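Local coordinates for protein ochratoxinase (Aspergillus niger, PDB 4C65) that uses zinc to hydrolyse the amide bond of the mycotoxin ochratoxin A, releasing L-phenylalanine, and more generally acts as a carboxypeptidase that removes C-terminal aromatic amino acids, at residues 139-143 against 192-198; 188-193 against 230-235. All blocks are in the same frame, centred on the assembly; numbering follows the deposited sequence.

Interaction 1: 139-143 against 192-198; sequences SGAAL and VRLQIRR
Residues 139-141 form an irregular loop that straightens into a strand at A142 and L143, running past residues 192-198 of the helix that begins at 185. S139 turns its CA-CB bond away from the helix; its O approaches Q195 CB at 3.3 Å, and its p rotamer hydrogen-bonds OG to G140 O at 3.1 Å. G140 and Q195 bring their CA atoms nearest, 5.1 Å apart. At the G140 phi/psi of 67/-131° a CB would clash with Q195 OE1, 2.6 Å away, and the positive phi is unfavourable for residues with a side chain. A141 N then donates to Q195 OE1 (2.8 Å, 169°): the glutamine, chi1 m and chi2 between wells at -32°, points at the loop, its NE2 held by A191 O and its OE1 turned to the backbone. With chi1 nearly eclipsed at 2°, R198 lays one guanidinium face over G140 C; R198 NH1 makes a weak hydrogen bond to Q195 OE1 (3.0 Å) and another to G177 O, and NE is salt-bridged to E121. In this TIM-barrel domain the helix precedes barrel strand 203-206, and the loop follows strand 135-138 close to the zinc site: the S139 side chain lies about 4 Å from that of K204, a zinc ligand. A142 faces away, its methyl against K204 and M206. L143, rotamer mt, points back, with CD1 3.7 Å from V192 CG2 and CD2 4.0 Å from Q195 NE2.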
loop_
_atom_site.group_PDB
_atom_site.type_symbol
_atom_site.label_atom_id
_atom_site.label_comp_id
_atom_site.label_asym_id
_atom_site.label_seq_id
_atom_site.Cartn_x
_atom_site.Cartn_y
_atom_site.Cartn_z
ATOM N N SER A 139 -28.018 9.884 -7.253
ATOM C CA SER A 139 -26.860 9.883 -8.123
ATOM C C SER A 139 -25.693 9.079 -7.519
ATOM O O SER A 139 -24.687 8.826 -8.200
ATOM C CB SER A 139 -26.409 11.319 -8.328
ATOM O OG SER A 139 -26.101 11.878 -7.062
ATOM N N GLY A 140 -25.826 8.675 -6.252
ATOM C CA GLY A 140 -24.677 8.210 -5.493
ATOM C C GLY A 140 -23.792 9.431 -5.304
ATOM O O GLY A 140 -24.291 10.504 -4.927
ATOM N N ALA A 141 -22.504 9.292 -5.587
ATOM C CA ALA A 141 -21.575 10.414 -5.473
ATOM C C ALA A 141 -21.704 11.373 -6.649
ATOM O O ALA A 141 -21.951 10.946 -7.774
ATOM C CB ALA A 141 -20.169 9.904 -5.414
ATOM N N ALA A 142 -21.612 12.673 -6.375
ATOM C CA ALA A 142 -21.431 13.662 -7.437
ATOM C C ALA A 142 -20.041 13.416 -7.995
ATOM O O ALA A 142 -19.102 13.183 -7.217
ATOM C CB ALA A 142 -21.535 15.077 -6.886
ATOM N N LEU A 143 -19.917 13.435 -9.319
ATOM C CA LEU A 143 -18.629 13.272 -9.945
ATOM C C LEU A 143 -17.953 14.623 -10.185
ATOM O O LEU A 143 -18.561 15.545 -10.700
ATOM C CB LEU A 143 -18.754 12.536 -11.268
ATOM C CG LEU A 143 -19.502 11.212 -11.347
ATOM C CD1 LEU A 143 -19.155 10.514 -12.651
ATOM C CD2 LEU A 143 -19.187 10.296 -10.186
ATOM N N VAL A 192 -18.617 6.541 -13.030
ATOM C CA VAL A 192 -20.039 6.362 -13.313
ATOM C C VAL A 192 -20.478 4.961 -12.857
ATOM O O VAL A 192 -21.504 4.805 -12.194
ATOM C CB VAL A 192 -20.348 6.541 -14.804
ATOM C CG1 VAL A 192 -21.810 6.199 -15.088
ATOM C CG2 VAL A 192 -20.075 7.964 -15.239
ATOM N N ARG A 193 -19.681 3.949 -13.204
ATOM C CA ARG A 193 -20.025 2.570 -12.892
ATOM C C ARG A 193 -20.137 2.337 -11.383
ATOM O O ARG A 193 -21.019 1.622 -10.931
ATOM C CB ARG A 193 -19.013 1.633 -13.516
ATOM C CG ARG A 193 -19.122 1.584 -15.027
ATOM C CD ARG A 193 -17.896 0.961 -15.688
ATOM N NE ARG A 193 -17.977 1.112 -17.144
ATOM C CZ ARG A 193 -17.149 0.551 -18.017
ATOM N NH1 ARG A 193 -16.181 -0.235 -17.622
ATOM N NH2 ARG A 193 -17.334 0.751 -19.301
ATOM N N LEU A 194 -19.288 2.983 -10.596
ATOM C CA LEU A 194 -19.361 2.831 -9.151
ATOM C C LEU A 194 -20.659 3.402 -8.571
ATOM O O LEU A 194 -21.149 2.924 -7.546
ATOM C CB LEU A 194 -18.178 3.498 -8.486
ATOM C CG LEU A 194 -16.828 2.786 -8.555
ATOM C CD1 LEU A 194 -15.724 3.750 -8.159
ATOM C CD2 LEU A 194 -16.795 1.577 -7.641
ATOM N N GLN A 195 -21.250 4.404 -9.215
ATOM C CA GLN A 195 -22.531 4.914 -8.723
ATOM C C GLN A 195 -23.646 3.963 -9.106
ATOM O O GLN A 195 -24.511 3.643 -8.281
ATOM C CB GLN A 195 -22.816 6.317 -9.254
ATOM C CG GLN A 195 -21.687 7.309 -9.055
ATOM C CD GLN A 195 -20.882 7.062 -7.791
ATOM O OE1 GLN A 195 -21.430 6.953 -6.694
ATOM N NE2 GLN A 195 -19.547 7.066 -7.935
ATOM N N ILE A 196 -23.641 3.493 -10.349
ATOM C CA ILE A 196 -24.639 2.497 -10.775
ATOM C C ILE A 196 -24.568 1.292 -9.832
ATOM O O ILE A 196 -25.595 0.739 -9.452
ATOM C CB ILE A 196 -24.399 2.003 -12.203
ATOM C CG1 ILE A 196 -24.490 3.156 -13.211
ATOM C CG2 ILE A 196 -25.384 0.914 -12.557
ATOM C CD1 ILE A 196 -25.879 3.733 -13.368
ATOM N N ARG A 197 -23.343 0.904 -9.477
ATOM C CA ARG A 197 -23.110 -0.204 -8.540
ATOM C C ARG A 197 -23.923 -0.081 -7.252
ATOM O O ARG A 197 -24.459 -1.083 -6.781
ATOM C CB ARG A 197 -21.649 -0.320 -8.175
ATOM C CG ARG A 197 -21.271 -1.626 -7.499
ATOM C CD ARG A 197 -19.778 -1.665 -7.267
ATOM N NE ARG A 197 -19.368 -2.981 -6.851
ATOM C CZ ARG A 197 -19.559 -3.500 -5.650
ATOM N NH1 ARG A 197 -20.043 -2.783 -4.651
ATOM N NH2 ARG A 197 -19.208 -4.737 -5.451
ATOM N N ARG A 198 -24.026 1.147 -6.718
ATOM C CA ARG A 198 -24.777 1.415 -5.459
ATOM C C ARG A 198 -26.264 1.551 -5.724
ATOM O O ARG A 198 -27.048 1.623 -4.798
ATOM C CB ARG A 198 -24.171 2.589 -4.585
ATOM C CG ARG A 198 -22.999 3.191 -5.249
ATOM C CD ARG A 198 -22.318 4.273 -4.514
ATOM N NE ARG A 198 -22.885 4.943 -3.367
ATOM C CZ ARG A 198 -22.484 6.147 -2.982
ATOM N NH1 ARG A 198 -21.545 6.805 -3.661
ATOM N NH2 ARG A 198 -22.998 6.716 -1.913
#

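Interaction 2: 188-193 against 230-235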
loop_
_atom_site.group_PDB
_atom_site.type_symbol
_atom_site.label_atom_id
_atom_site.label_comp_id
_atom_site.label_asym_id
_atom_site.label_seq_id
_atom_site.Cartn_x
_atom_site.Cartn_y
_atom_site.Cartn_z
ATOM N N VAL A 188 -13.141 8.125 -15.376
ATOM C CA VAL A 188 -14.546 8.552 -15.311
ATOM C C VAL A 188 -15.480 7.388 -15.654
ATOM O O VAL A 188 -16.621 7.357 -15.164
ATOM C CB VAL A 188 -14.908 9.821 -16.111
ATOM C CG1 VAL A 188 -14.182 11.040 -15.572
ATOM C CG2 VAL A 188 -14.643 9.643 -17.591
ATOM N N ARG A 189 -15.008 6.430 -16.447
ATOM C CA ARG A 189 -15.824 5.258 -16.695
ATOM C C ARG A 189 -16.089 4.553 -15.391
ATOM O O ARG A 189 -17.224 4.207 -15.101
ATOM C CB ARG A 189 -15.171 4.296 -17.677
ATOM C CG ARG A 189 -15.174 4.773 -19.128
ATOM C CD ARG A 189 -14.758 3.626 -20.029
ATOM N NE ARG A 189 -14.404 4.080 -21.365
ATOM C CZ ARG A 189 -15.276 4.362 -22.316
ATOM N NH1 ARG A 189 -16.586 4.304 -22.081
ATOM N NH2 ARG A 189 -14.820 4.737 -23.508
ATOM N N ARG A 190 -15.042 4.305 -14.619
ATOM C CA ARG A 190 -15.247 3.643 -13.336
ATOM C C ARG A 190 -16.125 4.487 -12.417
ATOM O O ARG A 190 -17.021 3.951 -11.750
ATOM C CB ARG A 190 -13.932 3.258 -12.662
ATOM C CG ARG A 190 -14.188 2.690 -11.259
ATOM C CD ARG A 190 -13.316 1.509 -10.881
ATOM N NE ARG A 190 -11.905 1.798 -11.037
ATOM C CZ ARG A 190 -11.064 1.121 -11.806
ATOM N NH1 ARG A 190 -11.450 0.096 -12.541
ATOM N NH2 ARG A 190 -9.805 1.497 -11.860
ATOM N N ALA A 191 -15.914 5.800 -12.423
ATOM C CA ALA A 191 -16.676 6.685 -11.580
ATOM C C ALA A 191 -18.162 6.520 -11.774
ATOM O O ALA A 191 -18.898 6.387 -10.794
ATOM C CB ALA A 191 -16.280 8.131 -11.811
ATOM N N VAL A 192 -18.617 6.541 -13.030
ATOM C CA VAL A 192 -20.039 6.362 -13.313
ATOM C C VAL A 192 -20.478 4.961 -12.857
ATOM O O VAL A 192 -21.504 4.805 -12.194
ATOM C CB VAL A 192 -20.348 6.541 -14.804
ATOM C CG1 VAL A 192 -21.810 6.199 -15.088
ATOM C CG2 VAL A 192 -20.075 7.964 -15.239
ATOM N N ARG A 193 -19.681 3.949 -13.204
ATOM C CA ARG A 193 -20.025 2.570 -12.892
ATOM C C ARG A 193 -20.137 2.337 -11.383
ATOM O O ARG A 193 -21.019 1.622 -10.931
ATOM C CB ARG A 193 -19.013 1.633 -13.516
ATOM C CG ARG A 193 -19.122 1.584 -15.027
ATOM C CD ARG A 193 -17.896 0.961 -15.688
ATOM N NE ARG A 193 -17.977 1.112 -17.144
ATOM C CZ ARG A 193 -17.149 0.551 -18.017
ATOM N NH1 ARG A 193 -16.181 -0.235 -17.622
ATOM N NH2 ARG A 193 -17.334 0.751 -19.301
ATOM N N VAL A 230 -18.037 10.665 -22.372
ATOM C CA VAL A 230 -17.919 9.320 -21.824
ATOM C C VAL A 230 -18.854 9.124 -20.629
ATOM O O VAL A 230 -19.604 8.163 -20.579
ATOM C CB VAL A 230 -16.452 8.994 -21.463
ATOM C CG1 VAL A 230 -16.341 7.773 -20.576
ATOM C CG2 VAL A 230 -15.656 8.798 -22.737
ATOM N N ILE A 231 -18.863 10.072 -19.706
ATOM C CA ILE A 231 -19.805 10.020 -18.612
ATOM C C ILE A 231 -21.255 9.864 -19.092
ATOM O O ILE A 231 -21.998 9.011 -18.582
ATOM C CB ILE A 231 -19.688 11.247 -17.699
ATOM C CG1 ILE A 231 -18.387 11.149 -16.902
ATOM C CG2 ILE A 231 -20.855 11.301 -16.726
ATOM C CD1 ILE A 231 -17.960 12.452 -16.275
ATOM N N VAL A 232 -21.673 10.682 -20.048
ATOM C CA VAL A 232 -23.034 10.595 -20.602
ATOM C C VAL A 232 -23.292 9.227 -21.248
ATOM O O VAL A 232 -24.353 8.639 -21.056
ATOM C CB VAL A 232 -23.318 11.761 -21.584
ATOM C CG1 VAL A 232 -24.598 11.515 -22.386
ATOM C CG2 VAL A 232 -23.426 13.064 -20.812
ATOM N N GLU A 233 -22.318 8.723 -22.002
ATOM C CA GLU A 233 -22.421 7.415 -22.661
ATOM C C GLU A 233 -22.526 6.280 -21.646
ATOM O O GLU A 233 -23.289 5.334 -21.829
ATOM C CB GLU A 233 -21.228 7.182 -23.579
ATOM C CG GLU A 233 -21.272 8.019 -24.838
ATOM C CD GLU A 233 -19.927 8.065 -25.564
ATOM O OE1 GLU A 233 -18.912 7.609 -24.969
ATOM O OE2 GLU A 233 -19.890 8.551 -26.721
ATOM N N GLU A 234 -21.715 6.357 -20.598
ATOM C CA GLU A 234 -21.763 5.362 -19.530
ATOM C C GLU A 234 -23.131 5.361 -18.872
ATOM O O GLU A 234 -23.700 4.303 -18.681
ATOM C CB GLU A 234 -20.692 5.626 -18.483
ATOM C CG GLU A 234 -19.294 5.248 -18.930
ATOM C CD GLU A 234 -19.151 3.785 -19.214
ATOM O OE1 GLU A 234 -19.742 2.993 -18.455
ATOM O OE2 GLU A 234 -18.440 3.429 -20.180
ATOM N N ALA A 235 -23.651 6.532 -18.526
ATOM C CA ALA A 235 -24.980 6.613 -17.910
ATOM C C ALA A 235 -26.055 6.045 -18.835
ATOM O O ALA A 235 -26.846 5.213 -18.426
ATOM C CB ALA A 235 -25.312 8.039 -17.560
HETATM O O HOH W 1 -18.144 5.117 -24.190
#
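A single carboxylate, that of E234, gathers two arginines from successive turns of the facing helix. R193 meets E234 side-on, NE to E234 OE1 at 2.9 Å and NH2 to E234 OE2 at 3.0 Å; R189 NH1 reaches the same E234 OE2 at 2.8 Å. The helices are neighbours on the outside of the TIM barrel, joined through strand 203-206, and run roughly parallel: their short axes cross at -37° and approach to 9.1 Å. Beneath the salt-bridge network the interface is apolar. V188 sets CB 3.8 Å from I231 CG1 and CG2 3.9 Å from V230 CG1; one turn on, V192 puts CG2 3.7 Å from I231 CG2 and CG1 3.6 Å from E234 CB. V192, I231 and A235 also rest on I203, so the apolar layer packs the two helices onto the barrel strand. The charges continue outward: R237 of the same chain also pairs with E234, and in the second subunit D183 and E227 bind R193 and E226 binds R189, tying the network into the octamer. One face of the R189 guanidinium lies over V230 CG1, and R189 NH1 donates to a water (2.7 Å) that in turn donates to E233 OE1 at 2.7 Å.

Interactions 1 and 2 use neighbouring faces of helix 185-198 that meet at V192, whose CG2 touches L143 in the first and I231 in the second. The three side chains form one apolar cluster, with L143 CD1 also 3.8 Å from A191 CB and 4.3 Å from I231 CD1. Both contacts are buried. Interaction 1 lies nearer the middle of the chain and the zinc ligands; its hydrogen bond across the segments comes from a neutral amide, with the charged R198 beside it paired to E121. Interaction 2 joins two outer helices, covers more surface (424 against 270 Å²) and carries salt bridges within the chain, whose arginines R189 and R193 also pair with acidic residues of the second subunit. Segment 192-198 touches that subunit too.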